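Local atomic coordinates of periplasmic binding protein/LacI transcriptional regulator (Burkholderia graminis C4D1M, PDB entry 5HQJ), a protein that probably binds carbohydrates as an ABC transporter solute-binding protein, and is seen here holding D-arabinose in its pyranose form. Residues A[153-158]-A[182-187]. Sequence-based numbering, arbitrary orientation.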
loop_
_atom_site.group_PDB
_atom_site.type_symbol
_atom_site.label_atom_id
_atom_site.label_comp_id
_atom_site.label_asym_id
_atom_site.label_seq_id
_atom_site.Cartn_x
_atom_site.Cartn_y
_atom_site.Cartn_z
ATOM N N VAL A 153 -13.160 16.082 9.377
ATOM C CA VAL A 153 -12.718 15.037 8.469
ATOM C C VAL A 153 -12.608 13.687 9.145
ATOM O O VAL A 153 -12.442 13.587 10.368
ATOM C CB VAL A 153 -11.352 15.375 7.833
ATOM C CG1 VAL A 153 -11.449 16.651 7.018
ATOM C CG2 VAL A 153 -10.257 15.458 8.869
ATOM N N ALA A 154 -12.703 12.637 8.343
ATOM C CA ALA A 154 -12.563 11.244 8.786
ATOM C C ALA A 154 -11.476 10.531 7.993
ATOM O O ALA A 154 -11.210 10.868 6.844
ATOM C CB ALA A 154 -13.883 10.476 8.672
ATOM N N ILE A 155 -10.826 9.571 8.643
ATOM C CA ILE A 155 -9.774 8.766 8.064
ATOM C C ILE A 155 -10.166 7.308 8.133
ATOM O O ILE A 155 -10.487 6.785 9.219
ATOM C CB ILE A 155 -8.409 8.973 8.804
ATOM C CG1 ILE A 155 -8.020 10.438 8.859
ATOM C CG2 ILE A 155 -7.306 8.042 8.150
ATOM C CD1 ILE A 155 -6.746 10.688 9.678
ATOM N N ILE A 156 -10.175 6.658 6.971
ATOM C CA ILE A 156 -10.554 5.237 6.828
ATOM C C ILE A 156 -9.304 4.476 6.469
ATOM O O ILE A 156 -8.653 4.798 5.452
ATOM C CB ILE A 156 -11.650 5.034 5.754
ATOM C CG1 ILE A 156 -12.835 5.986 5.985
ATOM C CG2 ILE A 156 -12.091 3.605 5.712
ATOM C CD1 ILE A 156 -13.502 5.868 7.328
ATOM N N THR A 157 -8.944 3.473 7.274
ATOM C CA THR A 157 -7.742 2.712 7.000
ATOM C C THR A 157 -8.076 1.260 6.753
ATOM O O THR A 157 -9.252 0.896 6.715
ATOM C CB THR A 157 -6.703 2.905 8.141
ATOM O OG1 THR A 157 -5.483 2.274 7.725
ATOM C CG2 THR A 157 -7.188 2.384 9.524
ATOM N N GLY A 158 -7.040 0.432 6.598
ATOM C CA GLY A 158 -7.233 -0.984 6.335
ATOM C C GLY A 158 -7.025 -1.768 7.602
ATOM O O GLY A 158 -7.735 -1.581 8.588
ATOM N N ILE A 182 -9.640 22.603 11.079
ATOM C CA ILE A 182 -9.924 21.222 10.730
ATOM C C ILE A 182 -9.779 20.313 11.925
ATOM O O ILE A 182 -8.862 20.449 12.712
ATOM C CB ILE A 182 -8.997 20.736 9.612
ATOM C CG1 ILE A 182 -9.371 21.469 8.320
ATOM C CG2 ILE A 182 -9.086 19.212 9.443
ATOM C CD1 ILE A 182 -8.451 21.165 7.167
ATOM N N LYS A 183 -10.726 19.401 12.066
ATOM C CA LYS A 183 -10.717 18.437 13.149
ATOM C C LYS A 183 -10.932 17.046 12.630
ATOM O O LYS A 183 -11.885 16.841 11.867
ATOM C CB LYS A 183 -11.835 18.803 14.135
ATOM C CG LYS A 183 -11.977 17.929 15.347
ATOM C CD LYS A 183 -12.057 18.776 16.599
ATOM C CE LYS A 183 -11.680 17.980 17.825
ATOM N NZ LYS A 183 -10.245 17.591 17.800
ATOM N N VAL A 184 -10.074 16.113 12.995
ATOM C CA VAL A 184 -10.261 14.706 12.701
ATOM C C VAL A 184 -11.243 14.138 13.715
ATOM O O VAL A 184 -10.955 14.034 14.938
ATOM C CB VAL A 184 -8.954 13.906 12.740
ATOM C CG1 VAL A 184 -9.236 12.447 12.441
ATOM C CG2 VAL A 184 -7.932 14.469 11.729
ATOM N N VAL A 185 -12.434 13.827 13.227
ATOM C CA VAL A 185 -13.502 13.323 14.106
ATOM C C VAL A 185 -13.576 11.797 14.151
ATOM O O VAL A 185 -14.197 11.230 15.058
ATOM C CB VAL A 185 -14.886 13.931 13.732
ATOM C CG1 VAL A 185 -14.864 15.482 13.937
ATOM C CG2 VAL A 185 -15.353 13.513 12.357
ATOM N N GLU A 186 -12.890 11.121 13.250
ATOM C CA GLU A 186 -12.936 9.661 13.181
ATOM C C GLU A 186 -11.747 9.100 12.473
ATOM O O GLU A 186 -11.342 9.611 11.415
ATOM C CB GLU A 186 -14.176 9.186 12.435
ATOM C CG GLU A 186 -14.262 7.667 12.301
ATOM C CD GLU A 186 -15.631 7.211 11.836
ATOM O OE1 GLU A 186 -16.626 7.836 12.248
ATOM O OE2 GLU A 186 -15.692 6.252 11.043
ATOM N N THR A 187 -11.173 8.057 13.058
ATOM C CA THR A 187 -10.172 7.225 12.380
ATOM C C THR A 187 -10.560 5.779 12.630
ATOM O O THR A 187 -10.611 5.350 13.785
ATOM C CB THR A 187 -8.730 7.477 12.878
ATOM O OG1 THR A 187 -8.385 8.856 12.686
ATOM C CG2 THR A 187 -7.745 6.544 12.144
#
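A beta bulge marks the parallel pairing of V153–I155 with V184–T187, the two strands of a beta-alpha-beta unit whose crossover is helix 163-176. The unit belongs to one of the two alpha/beta lobes of a periplasmic binding protein, and none of these residues lines the arabinopyranose pocket. V153 faces V184 and I155 faces T187, so A154 alone spans both V185 and E186. The ladder starts regularly: V153 N donates to K183 O (2.9 Å). V153 O in turn receives V185 N (2.9 Å). V185 then turns to a nearly helical psi of -12°, and I155 N bonds to E186 O (2.8 Å) where a regular strand would offer V185 O. Short CA-H...O contacts supplement the ladder, as between T187 CA and I155 O (3.2 Å).

Beta-branched residues suit these extended backbones, and their methyl groups fill one face. In V153 the branch flanked by both amide N and carbonyl carbon is CG2, which meets I182 CG2 at 4.0 Å and V184 CG2 at 3.8 Å. The other methyl of V184, CG1, meets the far end of I155, its CD1 (4.1 Å). I155 and T187 run alongside each other in the same sense, the threonine OG1 3.9 Å from the isoleucine CD1. On the other face the small A154 packs its CB against E186 CB. With CG anti to the backbone N (chi1 179°), E186 runs along the strand direction towards I156, and its OE2 is hydrogen-bonded to T204 OG1.

Helix 163-176 lies on the side of V184 and T187, touching them through L176 and K173, while helix 194-207 covers A154 and E186 with T204 and V200. Strand 181-188 borders its sheet; strand 150-156 lies between it and strand 211-216, to which A154 and I156 are hydrogen-bonded through their backbones.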